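Local coordinates for protein transcriptional activator II (Enterobacteria phage lambda, PDB 1ZS4) that activates transcription from phage promoters that drive the repressor and integrase genes, binding DNA as a tetramer so that the virus can establish latency, at residues Ala17-Ile22 against Arg43-Trp48. Residues are numbered along the deposited sequence; the frame is centred on the assembly and turned at random.
With nucleotides of chain A; nucleotides of chain B.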
ATOM      1  N   ALA C  17      13.841   3.958  24.427  1.00  8.85           N
ATOM      2  CA  ALA C  17      12.688   4.681  24.964  1.00  9.93           C
ATOM      3  C   ALA C  17      11.440   3.805  25.003  1.00 10.08           C
ATOM      4  O   ALA C  17      10.690   3.822  25.977  1.00  9.45           O
ATOM      5  CB  ALA C  17      12.409   5.922  24.131  1.00 12.46           C
ATOM      6  N   LEU C  18      11.206   3.067  23.922  1.00  8.10           N
ATOM      7  CA  LEU C  18      10.035   2.199  23.873  1.00  9.61           C
ATOM      8  C   LEU C  18      10.115   1.090  24.911  1.00  9.51           C
ATOM      9  O   LEU C  18       9.162   0.862  25.643  1.00  9.53           O
ATOM     10  CB  LEU C  18       9.885   1.582  22.480  1.00  8.97           C
ATOM     11  CG  LEU C  18       9.452   2.522  21.355  1.00  9.10           C
ATOM     12  CD1 LEU C  18       9.519   1.750  20.036  1.00  8.32           C
ATOM     13  CD2 LEU C  18       8.044   3.070  21.612  1.00 12.00           C
ATOM     14  N   LEU C  19      11.252   0.411  24.991  1.00  9.78           N
ATOM     15  CA  LEU C  19      11.382  -0.688  25.947  1.00  8.61           C
ATOM     16  C   LEU C  19      11.241  -0.153  27.371  1.00 10.59           C
ATOM     17  O   LEU C  19      10.650  -0.818  28.225  1.00 10.94           O
ATOM     18  CB  LEU C  19      12.721  -1.409  25.770  1.00  8.13           C
ATOM     19  CG  LEU C  19      12.820  -2.232  24.480  1.00  8.02           C
ATOM     20  CD1 LEU C  19      14.200  -2.853  24.363  1.00  9.29           C
ATOM     21  CD2 LEU C  19      11.746  -3.327  24.484  1.00  6.84           C
ATOM     22  N   ASN C  20      11.763   1.044  27.634  1.00 12.07           N
ATOM     23  CA  ASN C  20      11.630   1.606  28.983  1.00 13.42           C
ATOM     24  C   ASN C  20      10.172   1.961  29.304  1.00 12.55           C
ATOM     25  O   ASN C  20       9.729   1.792  30.438  1.00 12.16           O
ATOM     26  CB  ASN C  20      12.510   2.850  29.148  1.00 17.75           C
ATOM     27  CG  ASN C  20      12.402   3.453  30.539  1.00 20.66           C
ATOM     28  OD1 ASN C  20      12.736   2.802  31.535  1.00 23.90           O
ATOM     29  ND2 ASN C  20      11.919   4.695  30.619  1.00 25.10           N
ATOM     30  N   LYS C  21       9.424   2.444  28.315  1.00 12.13           N
ATOM     31  CA  LYS C  21       8.024   2.788  28.548  1.00 12.25           C
ATOM     32  C   LYS C  21       7.241   1.521  28.886  1.00 12.22           C
ATOM     33  O   LYS C  21       6.402   1.518  29.793  1.00 12.98           O
ATOM     34  CB  LYS C  21       7.432   3.493  27.330  1.00 13.25           C
ATOM     35  CG  LYS C  21       7.769   4.986  27.289  1.00 17.04           C
ATOM     36  CD  LYS C  21       7.331   5.617  25.971  1.00 20.32           C
ATOM     37  CE  LYS C  21       7.335   7.148  26.022  1.00 24.31           C
ATOM     38  NZ  LYS C  21       6.080   7.692  26.652  1.00 25.47           N
ATOM     39  N   ILE C  22       7.513   0.434  28.172  1.00 13.03           N
ATOM     40  CA  ILE C  22       6.832  -0.828  28.467  1.00 11.88           C
ATOM     41  C   ILE C  22       7.198  -1.314  29.885  1.00 13.78           C
ATOM     42  O   ILE C  22       6.337  -1.775  30.649  1.00 13.75           O
ATOM     43  CB  ILE C  22       7.233  -1.934  27.457  1.00 13.77           C
ATOM     44  CG1 ILE C  22       6.649  -1.622  26.071  1.00 12.56           C
ATOM     45  CG2 ILE C  22       6.750  -3.307  27.957  1.00 12.96           C
ATOM     46  CD1 ILE C  22       7.194  -2.533  24.976  1.00 11.20           C
ATOM     47  N   ARG C  43       7.548 -11.168  23.863  1.00  8.54           N
ATOM     48  CA  ARG C  43       8.192 -11.578  22.624  1.00  9.00           C
ATOM     49  C   ARG C  43       8.348 -10.457  21.609  1.00  9.62           C
ATOM     50  O   ARG C  43       9.331 -10.434  20.861  1.00  8.74           O
ATOM     51  CB  ARG C  43       7.454 -12.784  22.028  1.00 10.56           C
ATOM     52  CG  ARG C  43       7.796 -14.061  22.806  1.00 12.77           C
ATOM     53  CD  ARG C  43       6.982 -15.307  22.451  1.00 15.76           C
ATOM     54  NE  ARG C  43       7.686 -16.473  22.998  1.00 16.98           N
ATOM     55  CZ  ARG C  43       7.169 -17.370  23.831  1.00 16.56           C
ATOM     56  NH1 ARG C  43       5.907 -17.270  24.235  1.00 15.61           N
ATOM     57  NH2 ARG C  43       7.943 -18.357  24.284  1.00 16.24           N
ATOM     58  N   TRP C  44       7.405  -9.517  21.594  1.00  9.38           N
ATOM     59  CA  TRP C  44       7.482  -8.399  20.658  1.00  8.85           C
ATOM     60  C   TRP C  44       8.746  -7.567  20.914  1.00  9.68           C
ATOM     61  O   TRP C  44       9.289  -6.982  19.982  1.00 10.14           O
ATOM     62  CB  TRP C  44       6.255  -7.486  20.761  1.00  9.41           C
ATOM     63  CG  TRP C  44       4.951  -8.043  20.210  1.00  9.14           C
ATOM     64  CD1 TRP C  44       4.725  -9.295  19.717  1.00 11.08           C
ATOM     65  CD2 TRP C  44       3.687  -7.363  20.184  1.00  9.50           C
ATOM     66  NE1 TRP C  44       3.382  -9.449  19.396  1.00  9.81           N
ATOM     67  CE2 TRP C  44       2.728  -8.274  19.673  1.00  9.94           C
ATOM     68  CE3 TRP C  44       3.274  -6.070  20.546  1.00  9.34           C
ATOM     69  CZ2 TRP C  44       1.375  -7.932  19.517  1.00  9.98           C
ATOM     70  CZ3 TRP C  44       1.932  -5.727  20.393  1.00  8.58           C
ATOM     71  CH2 TRP C  44       0.996  -6.661  19.879  1.00  8.90           C
ATOM     72  N   LYS C  45       9.204  -7.511  22.164  1.00  9.51           N
ATOM     73  CA  LYS C  45      10.419  -6.753  22.493  1.00 10.07           C
ATOM     74  C   LYS C  45      11.590  -7.229  21.647  1.00  9.86           C
ATOM     75  O   LYS C  45      12.481  -6.452  21.290  1.00 10.22           O
ATOM     76  CB  LYS C  45      10.769  -6.941  23.981  1.00  6.23           C
ATOM     77  CG  LYS C  45       9.699  -6.440  24.930  1.00  9.37           C
ATOM     78  CD  LYS C  45      10.053  -6.790  26.366  1.00  7.52           C
ATOM     79  CE  LYS C  45       8.955  -6.372  27.318  1.00  7.65           C
ATOM     80  NZ  LYS C  45       9.155  -6.903  28.726  1.00 10.73           N
ATOM     81  N   ARG C  46      11.576  -8.515  21.323  1.00  9.28           N
ATOM     82  CA  ARG C  46      12.623  -9.151  20.542  1.00 11.74           C
ATOM     83  C   ARG C  46      12.307  -9.206  19.059  1.00 12.09           C
ATOM     84  O   ARG C  46      13.141  -8.903  18.211  1.00 12.03           O
ATOM     85  CB  ARG C  46      12.834 -10.580  21.052  1.00 12.18           C
ATOM     86  CG  ARG C  46      13.815 -11.444  20.236  1.00 11.78           C
ATOM     87  CD  ARG C  46      13.684 -12.911  20.661  1.00 17.06           C
ATOM     88  NE  ARG C  46      12.384 -13.423  20.230  1.00 19.53           N
ATOM     89  CZ  ARG C  46      11.761 -14.470  20.758  1.00 20.79           C
ATOM     90  NH1 ARG C  46      12.314 -15.150  21.760  1.00 20.59           N
ATOM     91  NH2 ARG C  46      10.574 -14.825  20.284  1.00 21.05           N
ATOM     92  N   ASP C  47      11.071  -9.586  18.760  1.00 13.04           N
ATOM     93  CA  ASP C  47      10.632  -9.783  17.390  1.00 13.06           C
ATOM     94  C   ASP C  47      10.189  -8.577  16.591  1.00 13.02           C
ATOM     95  O   ASP C  47      10.296  -8.596  15.364  1.00 14.48           O
ATOM     96  CB  ASP C  47       9.488 -10.812  17.372  1.00 13.17           C
ATOM     97  CG  ASP C  47       9.911 -12.167  17.912  1.00 16.97           C
ATOM     98  OD1 ASP C  47      11.125 -12.477  17.867  1.00 15.22           O
ATOM     99  OD2 ASP C  47       9.022 -12.924  18.379  1.00 15.84           O
ATOM    100  N   TRP C  48       9.693  -7.540  17.263  1.00 12.70           N
ATOM    101  CA  TRP C  48       9.164  -6.371  16.560  1.00 11.04           C
ATOM    102  C   TRP C  48       9.682  -5.002  16.929  1.00 11.13           C
ATOM    103  O   TRP C  48       9.729  -4.118  16.085  1.00 11.10           O
ATOM    104  CB  TRP C  48       7.632  -6.329  16.679  1.00 12.58           C
ATOM    105  CG  TRP C  48       6.982  -7.425  15.921  1.00 13.85           C
ATOM    106  CD1 TRP C  48       6.399  -8.554  16.434  1.00 18.12           C
ATOM    107  CD2 TRP C  48       6.946  -7.563  14.498  1.00 16.68           C
ATOM    108  NE1 TRP C  48       6.013  -9.394  15.409  1.00 16.78           N
ATOM    109  CE2 TRP C  48       6.337  -8.811  14.213  1.00 16.11           C
ATOM    110  CE3 TRP C  48       7.375  -6.759  13.435  1.00 15.55           C
ATOM    111  CZ2 TRP C  48       6.151  -9.271  12.907  1.00 17.84           C
ATOM    112  CZ3 TRP C  48       7.192  -7.215  12.133  1.00 17.62           C
ATOM    113  CH2 TRP C  48       6.584  -8.463  11.881  1.00 16.31           C
TER
ATOM    114  P    DT A   9      13.504 -15.700  27.705  1.00 20.79           P
ATOM    115  OP1  DT A   9      14.960 -15.962  27.830  1.00 22.93           O
ATOM    116  OP2  DT A   9      12.999 -14.906  26.562  1.00 20.76           O
ATOM    117  O5'  DT A   9      12.747 -17.105  27.717  1.00 21.96           O
ATOM    118  C5'  DT A   9      12.880 -17.937  28.854  1.00 23.90           C
ATOM    119  C4'  DT A   9      12.160 -19.256  28.694  1.00 23.41           C
ATOM    120  O4'  DT A   9      10.748 -19.123  29.015  1.00 22.71           O
ATOM    121  C3'  DT A   9      12.186 -19.836  27.277  1.00 24.10           C
ATOM    122  O3'  DT A   9      12.137 -21.256  27.416  1.00 27.65           O
ATOM    123  C2'  DT A   9      10.904 -19.287  26.665  1.00 24.07           C
ATOM    124  C1'  DT A   9       9.963 -19.374  27.857  1.00 20.10           C
ATOM    125  N1   DT A   9       8.753 -18.531  27.908  1.00 17.19           N
ATOM    126  C2   DT A   9       7.641 -19.038  28.557  1.00 17.32           C
ATOM    127  O2   DT A   9       7.601 -20.143  29.069  1.00 16.23           O
ATOM    128  N3   DT A   9       6.569 -18.193  28.595  1.00 14.91           N
ATOM    129  C4   DT A   9       6.491 -16.924  28.072  1.00 14.03           C
ATOM    130  O4   DT A   9       5.461 -16.274  28.216  1.00 13.43           O
ATOM    131  C5   DT A   9       7.678 -16.460  27.392  1.00 12.08           C
ATOM    132  C7   DT A   9       7.677 -15.092  26.779  1.00 14.65           C
ATOM    133  C6   DT A   9       8.737 -17.278  27.339  1.00 14.23           C
ATOM    134  P    DG A  10      12.371 -22.222  26.155  1.00 26.85           P
ATOM    135  OP1  DG A  10      13.660 -22.896  26.427  1.00 29.58           O
ATOM    136  OP2  DG A  10      12.148 -21.562  24.848  1.00 27.92           O
ATOM    137  O5'  DG A  10      11.229 -23.303  26.388  1.00 27.69           O
ATOM    138  C5'  DG A  10      11.077 -23.901  27.671  1.00 27.23           C
ATOM    139  C4'  DG A  10       9.891 -24.837  27.692  1.00 26.09           C
ATOM    140  O4'  DG A  10       8.655 -24.081  27.767  1.00 25.46           O
ATOM    141  C3'  DG A  10       9.774 -25.668  26.416  1.00 28.18           C
ATOM    142  O3'  DG A  10       9.174 -26.927  26.746  1.00 30.51           O
ATOM    143  C2'  DG A  10       8.899 -24.794  25.529  1.00 25.17           C
ATOM    144  C1'  DG A  10       7.941 -24.186  26.544  1.00 23.53           C
ATOM    145  N9   DG A  10       7.371 -22.874  26.239  1.00 18.82           N
ATOM    146  C8   DG A  10       8.003 -21.799  25.666  1.00 18.93           C
ATOM    147  N7   DG A  10       7.233 -20.749  25.559  1.00 18.06           N
ATOM    148  C5   DG A  10       6.016 -21.162  26.083  1.00 17.04           C
ATOM    149  C6   DG A  10       4.796 -20.458  26.238  1.00 17.69           C
ATOM    150  O6   DG A  10       4.535 -19.291  25.921  1.00 16.66           O
ATOM    151  N1   DG A  10       3.814 -21.252  26.828  1.00 17.69           N
ATOM    152  C2   DG A  10       3.986 -22.561  27.211  1.00 16.91           C
ATOM    153  N2   DG A  10       2.912 -23.160  27.763  1.00 19.04           N
ATOM    154  N3   DG A  10       5.117 -23.230  27.063  1.00 16.44           N
ATOM    155  C4   DG A  10       6.084 -22.475  26.501  1.00 18.78           C
TER
ATOM    156  P    DC B  17       0.894 -11.853  17.697  1.00 11.23           P
ATOM    157  OP1  DC B  17       0.180 -10.567  17.751  1.00 13.19           O
ATOM    158  OP2  DC B  17       2.308 -11.953  18.139  1.00 13.01           O
ATOM    159  O5'  DC B  17       0.040 -12.778  18.654  1.00 14.67           O
ATOM    160  C5'  DC B  17      -0.194 -14.080  18.289  1.00 22.01           C
ATOM    161  C4'  DC B  17      -1.540 -14.532  18.774  1.00 17.54           C
ATOM    162  O4'  DC B  17      -1.381 -15.943  18.549  1.00 18.33           O
ATOM    163  C3'  DC B  17      -1.704 -14.358  20.288  1.00 15.41           C
ATOM    164  O3'  DC B  17      -2.990 -14.027  20.833  1.00 12.34           O
ATOM    165  C2'  DC B  17      -1.112 -15.610  20.870  1.00 19.62           C
ATOM    166  C1'  DC B  17      -1.241 -16.640  19.778  1.00 15.67           C
ATOM    167  N1   DC B  17       0.058 -17.306  19.746  1.00 14.30           N
ATOM    168  C2   DC B  17       0.102 -18.652  20.013  1.00 13.52           C
ATOM    169  O2   DC B  17      -0.976 -19.242  20.203  1.00 13.10           O
ATOM    170  N3   DC B  17       1.297 -19.277  20.065  1.00 12.20           N
ATOM    171  C4   DC B  17       2.426 -18.584  19.851  1.00 13.21           C
ATOM    172  N4   DC B  17       3.589 -19.238  19.911  1.00 13.16           N
ATOM    173  C5   DC B  17       2.408 -17.194  19.568  1.00  9.84           C
ATOM    174  C6   DC B  17       1.213 -16.599  19.511  1.00 11.39           C
TER
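Helical segment 17-22 faces the last turn of helix 38-47, and the two backbones come nearest at Leu19 and Lys45, whose CA atoms lie 7.0 Å apart. On the side of 43-48, the aliphatic chain of Lys45 makes all the contacts. Leu19 crosses that chain near its root, with CD2 3.8 Å from Lys45 CG and equally near CB. Further out, Ile22 touches the chain through its CG2 branch, 3.8 Å from Lys45 CE. That branch stands anti to the backbone N of Ile22, whose CB points toward segment 43-48. Lys45 is extended beyond CG (chi2 174°, chi3 -177°), which carries its methylenes past both residues. Its NZ then hydrogen-bonds Thr27 OG1 and forms a salt bridge with a DNA phosphate. The apolar contact lies along the stem of a lysine whose charged end reaches the backbone of the DNA.

Arg43 and Trp44 of the same segment turn to the DNA. Arg43 reads the guanine DG10 of chain A with two bonds: NH1 to O6 at 3.0 Å, nearly straight at 171°, and NH2 to N7 at 2.8 Å. One face of its guanidinium lies over the thymine base DT9 of chain A, with CZ 3.7 Å from C5. Trp44 gives its ring N-H, NE1, to OP2 of DC17 of chain B at 3.0 Å, and the phosphate sits at the ring edge. Within the segment, Arg46 binds both carboxylate oxygens of Asp47, NE to OD1 and NH2 to OD2, in a salt bridge.

Leu19 also packs on Ile49 of helix 49-59, and Ile22 on Thr27 and Thr30 of helix 27-34. Helix 7-25 thus joins the helices around it, with Lys45 as its link to recognition helix 38-47. This is the helix-turn-helix motif, with arginine in the major groove and tryptophan and lysine on phosphates.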